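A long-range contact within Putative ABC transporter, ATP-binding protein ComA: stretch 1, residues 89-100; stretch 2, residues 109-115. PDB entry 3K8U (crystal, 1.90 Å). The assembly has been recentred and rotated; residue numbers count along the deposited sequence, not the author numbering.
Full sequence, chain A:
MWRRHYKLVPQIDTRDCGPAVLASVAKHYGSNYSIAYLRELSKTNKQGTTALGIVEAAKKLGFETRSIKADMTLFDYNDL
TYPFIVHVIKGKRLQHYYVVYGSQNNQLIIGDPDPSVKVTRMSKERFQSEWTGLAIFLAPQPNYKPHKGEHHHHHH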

ATOM      1  N   ILE A  89       7.417  -6.613   5.715  1.00 14.86           N
ATOM      2  CA  ILE A  89       8.508  -6.410   6.663  1.00 19.66           C
ATOM      3  C   ILE A  89       9.811  -6.367   5.867  1.00 22.46           C
ATOM      4  O   ILE A  89      10.140  -7.309   5.151  1.00 22.32           O
ATOM      5  CB  ILE A  89       8.597  -7.565   7.700  1.00 20.08           C
ATOM      6  CG1 ILE A  89       7.239  -7.795   8.366  1.00 17.67           C
ATOM      7  CG2 ILE A  89       9.667  -7.255   8.749  1.00 20.69           C
ATOM      8  CD1 ILE A  89       6.734  -6.629   9.207  1.00 17.82           C
ATOM      9  N   LYS A  90      10.523  -5.251   5.952  1.00 27.72           N
ATOM     10  CA  LYS A  90      11.785  -5.111   5.235  1.00 31.85           C
ATOM     11  C   LYS A  90      12.885  -4.785   6.228  1.00 34.29           C
ATOM     12  O   LYS A  90      13.007  -3.646   6.683  1.00 34.76           O
ATOM     13  CB  LYS A  90      11.679  -4.022   4.167  1.00 32.60           C
ATOM     14  CG  LYS A  90      10.650  -4.319   3.090  1.00 33.12           C
ATOM     15  CD  LYS A  90      10.738  -3.327   1.947  1.00 35.50           C
ATOM     16  CE  LYS A  90      12.067  -3.429   1.220  1.00 36.22           C
ATOM     17  NZ  LYS A  90      12.291  -4.775   0.630  1.00 38.94           N
ATOM     18  N   GLY A  91      13.685  -5.794   6.559  1.00 36.75           N
ATOM     19  CA  GLY A  91      14.750  -5.603   7.526  1.00 38.31           C
ATOM     20  C   GLY A  91      14.108  -5.278   8.859  1.00 39.50           C
ATOM     21  O   GLY A  91      13.174  -5.964   9.280  1.00 40.02           O
ATOM     22  N   LYS A  92      14.569  -4.210   9.502  1.00 39.13           N
ATOM     23  CA  LYS A  92      14.011  -3.803  10.786  1.00 40.28           C
ATOM     24  C   LYS A  92      12.800  -2.884  10.623  1.00 39.39           C
ATOM     25  O   LYS A  92      12.219  -2.434  11.611  1.00 40.93           O
ATOM     26  CB  LYS A  92      15.084  -3.143  11.659  1.00 42.32           C
ATOM     27  CG  LYS A  92      16.287  -4.042  11.931  1.00 45.20           C
ATOM     28  CD  LYS A  92      17.115  -3.563  13.117  1.00 48.04           C
ATOM     29  CE  LYS A  92      16.364  -3.749  14.431  1.00 49.55           C
ATOM     30  NZ  LYS A  92      17.202  -3.402  15.616  1.00 50.63           N
ATOM     31  N   ARG A  93      12.426  -2.607   9.375  1.00 37.46           N
ATOM     32  CA  ARG A  93      11.276  -1.755   9.083  1.00 35.82           C
ATOM     33  C   ARG A  93       9.982  -2.538   9.296  1.00 32.33           C
ATOM     34  O   ARG A  93       9.582  -3.346   8.458  1.00 29.45           O
ATOM     35  CB  ARG A  93      11.354  -1.203   7.653  1.00 36.20           C
ATOM     36  CG  ARG A  93      12.367  -0.073   7.487  1.00 39.50           C
ATOM     37  CD  ARG A  93      12.471   0.397   6.042  1.00 41.28           C
ATOM     38  NE  ARG A  93      13.205  -0.552   5.206  1.00 42.91           N
ATOM     39  CZ  ARG A  93      13.285  -0.486   3.880  1.00 44.45           C
ATOM     40  NH1 ARG A  93      12.673   0.486   3.214  1.00 43.46           N
ATOM     41  NH2 ARG A  93      13.990  -1.394   3.215  1.00 44.50           N
ATOM     42  N   LEU A  94       9.353  -2.303  10.444  1.00 31.82           N
ATOM     43  CA  LEU A  94       8.116  -2.981  10.820  1.00 30.05           C
ATOM     44  C   LEU A  94       6.836  -2.288  10.358  1.00 29.01           C
ATOM     45  O   LEU A  94       5.742  -2.810  10.568  1.00 28.18           O
ATOM     46  CB  LEU A  94       8.073  -3.182  12.338  1.00 31.26           C
ATOM     47  CG  LEU A  94       9.086  -4.164  12.931  1.00 32.29           C
ATOM     48  CD1 LEU A  94       9.087  -4.059  14.447  1.00 32.68           C
ATOM     49  CD2 LEU A  94       8.758  -5.586  12.489  1.00 32.52           C
ATOM     50  N   GLN A  95       6.974  -1.124   9.724  1.00 26.86           N
ATOM     51  CA  GLN A  95       5.824  -0.369   9.234  1.00 25.83           C
ATOM     52  C   GLN A  95       6.007   0.104   7.790  1.00 23.12           C
ATOM     53  O   GLN A  95       5.855   1.288   7.477  1.00 23.96           O
ATOM     54  CB  GLN A  95       5.524   0.826  10.151  1.00 30.34           C
ATOM     55  CG  GLN A  95       5.125   0.451  11.576  1.00 34.84           C
ATOM     56  CD  GLN A  95       3.736  -0.163  11.676  1.00 38.81           C
ATOM     57  OE1 GLN A  95       3.186  -0.672  10.693  1.00 41.73           O
ATOM     58  NE2 GLN A  95       3.157  -0.109  12.870  1.00 39.49           N
ATOM     59  N   HIS A  96       6.357  -0.828   6.912  1.00 18.16           N
ATOM     60  CA  HIS A  96       6.533  -0.508   5.503  1.00 16.18           C
ATOM     61  C   HIS A  96       5.371  -1.132   4.737  1.00 14.61           C
ATOM     62  O   HIS A  96       4.861  -2.184   5.123  1.00 13.59           O
ATOM     63  CB  HIS A  96       7.866  -1.045   4.974  1.00 16.12           C
ATOM     64  CG  HIS A  96       8.325  -0.363   3.724  1.00 18.69           C
ATOM     65  ND1 HIS A  96       8.956   0.864   3.738  1.00 18.84           N
ATOM     66  CD2 HIS A  96       8.208  -0.711   2.422  1.00 16.83           C
ATOM     67  CE1 HIS A  96       9.205   1.243   2.497  1.00 18.22           C
ATOM     68  NE2 HIS A  96       8.761   0.306   1.680  1.00 18.37           N
ATOM     69  N   TYR A  97       4.941  -0.473   3.663  1.00 13.60           N
ATOM     70  CA  TYR A  97       3.828  -0.967   2.859  1.00 12.26           C
ATOM     71  C   TYR A  97       4.123  -0.795   1.381  1.00 13.48           C
ATOM     72  O   TYR A  97       4.936   0.044   1.000  1.00 13.50           O
ATOM     73  CB  TYR A  97       2.542  -0.174   3.162  1.00 13.15           C
ATOM     74  CG  TYR A  97       2.098  -0.201   4.608  1.00 16.35           C
ATOM     75  CD1 TYR A  97       1.149  -1.118   5.047  1.00 17.94           C
ATOM     76  CD2 TYR A  97       2.641   0.688   5.539  1.00 19.13           C
ATOM     77  CE1 TYR A  97       0.752  -1.158   6.383  1.00 20.87           C
ATOM     78  CE2 TYR A  97       2.253   0.657   6.869  1.00 18.78           C
ATOM     79  CZ  TYR A  97       1.313  -0.266   7.286  1.00 21.88           C
ATOM     80  OH  TYR A  97       0.941  -0.304   8.609  1.00 26.15           O
ATOM     81  N   TYR A  98       3.441  -1.585   0.559  1.00 11.66           N
ATOM     82  CA  TYR A  98       3.558  -1.495  -0.895  1.00 11.16           C
ATOM     83  C   TYR A  98       2.152  -1.347  -1.437  1.00 12.49           C
ATOM     84  O   TYR A  98       1.166  -1.663  -0.761  1.00 11.64           O
ATOM     85  CB  TYR A  98       4.048  -2.801  -1.534  1.00 11.98           C
ATOM     86  CG  TYR A  98       5.463  -3.254  -1.287  1.00 11.18           C
ATOM     87  CD1 TYR A  98       6.461  -2.369  -0.888  1.00 11.87           C
ATOM     88  CD2 TYR A  98       5.807  -4.591  -1.495  1.00 11.26           C
ATOM     89  CE1 TYR A  98       7.773  -2.808  -0.705  1.00 11.55           C
ATOM     90  CE2 TYR A  98       7.106  -5.039  -1.315  1.00 11.94           C
ATOM     91  CZ  TYR A  98       8.084  -4.149  -0.923  1.00 14.58           C
ATOM     92  OH  TYR A  98       9.368  -4.609  -0.756  1.00 15.15           O
ATOM     93  N   VAL A  99       2.071  -0.869  -2.670  1.00 13.26           N
ATOM     94  CA  VAL A  99       0.807  -0.804  -3.375  1.00 13.15           C
ATOM     95  C   VAL A  99       0.967  -1.987  -4.336  1.00 14.18           C
ATOM     96  O   VAL A  99       2.076  -2.244  -4.814  1.00 12.25           O
ATOM     97  CB  VAL A  99       0.663   0.484  -4.212  1.00 13.89           C
ATOM     98  CG1 VAL A  99      -0.609   0.415  -5.045  1.00 14.18           C
ATOM     99  CG2 VAL A  99       0.629   1.711  -3.302  1.00 12.06           C
ATOM    100  N   VAL A 100      -0.085  -2.777  -4.531  1.00 12.15           N
ATOM    101  CA  VAL A 100       0.000  -3.890  -5.469  1.00 12.86           C
ATOM    102  C   VAL A 100      -0.888  -3.522  -6.653  1.00 12.90           C
ATOM    103  O   VAL A 100      -2.086  -3.291  -6.491  1.00 12.86           O
ATOM    104  CB  VAL A 100      -0.438  -5.240  -4.841  1.00 13.37           C
ATOM    105  CG1 VAL A 100      -0.321  -6.355  -5.877  1.00 15.12           C
ATOM    106  CG2 VAL A 100       0.445  -5.567  -3.651  1.00 13.58           C
ATOM    107  N   ILE A 109       3.401  -6.750  -9.797  1.00 17.77           N
ATOM    108  CA  ILE A 109       3.801  -5.379 -10.084  1.00 18.26           C
ATOM    109  C   ILE A 109       3.473  -4.624  -8.799  1.00 17.11           C
ATOM    110  O   ILE A 109       2.312  -4.557  -8.390  1.00 16.10           O
ATOM    111  CB  ILE A 109       2.996  -4.770 -11.248  1.00 20.63           C
ATOM    112  CG1 ILE A 109       3.104  -5.661 -12.487  1.00 22.72           C
ATOM    113  CG2 ILE A 109       3.517  -3.364 -11.562  1.00 20.94           C
ATOM    114  CD1 ILE A 109       2.214  -5.222 -13.628  1.00 26.08           C
ATOM    115  N   ILE A 110       4.502  -4.124  -8.126  1.00 17.09           N
ATOM    116  CA  ILE A 110       4.296  -3.403  -6.874  1.00 15.92           C
ATOM    117  C   ILE A 110       4.804  -1.969  -6.897  1.00 16.42           C
ATOM    118  O   ILE A 110       5.623  -1.595  -7.737  1.00 15.90           O
ATOM    119  CB  ILE A 110       4.925  -4.157  -5.671  1.00 17.46           C
ATOM    120  CG1 ILE A 110       6.441  -4.294  -5.841  1.00 19.16           C
ATOM    121  CG2 ILE A 110       4.285  -5.552  -5.521  1.00 17.46           C
ATOM    122  CD1 ILE A 110       7.246  -3.340  -4.984  1.00 19.59           C
ATOM    123  N   GLY A 111       4.291  -1.172  -5.964  1.00 14.82           N
ATOM    124  CA  GLY A 111       4.697   0.213  -5.846  1.00 15.81           C
ATOM    125  C   GLY A 111       5.265   0.414  -4.459  1.00 15.41           C
ATOM    126  O   GLY A 111       4.547   0.319  -3.462  1.00 14.38           O
ATOM    127  N   ASP A 112       6.576   0.594  -4.392  1.00 14.84           N
ATOM    128  CA  ASP A 112       7.257   0.803  -3.124  1.00 14.84           C
ATOM    129  C   ASP A 112       7.572   2.296  -2.997  1.00 13.89           C
ATOM    130  O   ASP A 112       8.357   2.827  -3.772  1.00 14.34           O
ATOM    131  CB  ASP A 112       8.552  -0.029  -3.101  1.00 14.18           C
ATOM    132  CG  ASP A 112       9.341   0.122  -1.808  1.00 14.91           C
ATOM    133  OD1 ASP A 112       8.953   0.920  -0.931  1.00 15.74           O
ATOM    134  OD2 ASP A 112      10.372  -0.563  -1.667  1.00 16.12           O
ATOM    135  N   PRO A 113       6.973   2.984  -2.003  1.00 15.27           N
ATOM    136  CA  PRO A 113       7.194   4.420  -1.773  1.00 14.51           C
ATOM    137  C   PRO A 113       8.672   4.816  -1.657  1.00 15.31           C
ATOM    138  O   PRO A 113       9.014   5.984  -1.848  1.00 15.56           O
ATOM    139  CB  PRO A 113       6.431   4.675  -0.477  1.00 13.93           C
ATOM    140  CG  PRO A 113       5.276   3.708  -0.591  1.00 14.50           C
ATOM    141  CD  PRO A 113       5.977   2.454  -1.053  1.00 14.35           C
ATOM    142  N   ASP A 114       9.535   3.857  -1.317  1.00 14.98           N
ATOM    143  CA  ASP A 114      10.984   4.092  -1.229  1.00 16.32           C
ATOM    144  C   ASP A 114      11.337   4.704  -2.593  1.00 15.88           C
ATOM    145  O   ASP A 114      11.150   4.067  -3.627  1.00 15.84           O
ATOM    146  CB  ASP A 114      11.695   2.740  -1.037  1.00 17.37           C
ATOM    147  CG  ASP A 114      13.219   2.844  -1.009  1.00 17.84           C
ATOM    148  OD1 ASP A 114      13.808   3.780  -1.592  1.00 15.88           O
ATOM    149  OD2 ASP A 114      13.838   1.932  -0.430  1.00 17.48           O
ATOM    150  N   PRO A 115      11.838   5.957  -2.606  1.00 17.08           N
ATOM    151  CA  PRO A 115      12.190   6.630  -3.863  1.00 17.60           C
ATOM    152  C   PRO A 115      13.273   5.984  -4.721  1.00 17.96           C
ATOM    153  O   PRO A 115      13.405   6.321  -5.897  1.00 17.84           O
ATOM    154  CB  PRO A 115      12.539   8.051  -3.414  1.00 17.29           C
ATOM    155  CG  PRO A 115      13.029   7.869  -2.018  1.00 18.71           C
ATOM    156  CD  PRO A 115      12.065   6.844  -1.453  1.00 15.31           C
TER
HETATM  157  O   HOH W   1      12.235  -0.376   0.322  1.00 21.75           O
HETATM  158  O   HOH W   2      11.061  -3.156  -2.370  1.00 16.60           O

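Stretch 1 meets stretch 2 first through the long side chains of its turn. Lys90 and Arg93 bracket a type II' beta turn closed by backbone hydrogen bonds; Gly91 takes a positive phi, which glycine tolerates best. The Lys90 side chain curls at its end, bringing NZ to Tyr98 OH, a weak hydrogen bond of 3.2 Å. Arg93 NH1 lies 4.1 Å from Asp114 OD2, too far for a salt bridge. Water 1 fills the gap: it accepts from Arg93 NH1 and donates to the OD2 atoms of both Asp112 and Asp114, so the opposite charges are joined through solvent.

His96 makes the direct side-chain hydrogen bond between the stretches. Its NE2 donates to Asp112 OD1 at 2.7 Å, with the carboxylate oxygen near the plane of the imidazole, where a ring N-H points. The same OD1 accepts from the backbone N of Asp114 at 3.0 Å, tying the histidine to the bend after the strand. Tyr97 contributes backbone: its O sits 3.3 Å from Pro113 CD and finds no hydrogen-bond partner.

Tyr98 combines two chemistries. Ile110 CD1 lies over one face of its ring, 3.9 Å from the centroid and almost on the ring normal, a CH-pi contact well suited to an aromatic and a branched aliphatic side chain. At the ring's far end, water 2 donates to both Tyr98 OH and Asp112 OD2.

Val99 and Gly111 form an antiparallel hydrogen-bonded pair: Val99 N donates to Gly111 O at 2.9 Å, and Gly111 N to Val99 O at 2.7 Å. A CB on Gly111 would sit 3.5 Å from Val99 CB, a crowding that glycine avoids. Val100 pairs with Ile110 without hydrogen bonds; their side chains share a face of the sheet, with Val100 CG2 4.3 Å from Ile110 CG2, a loose apolar contact.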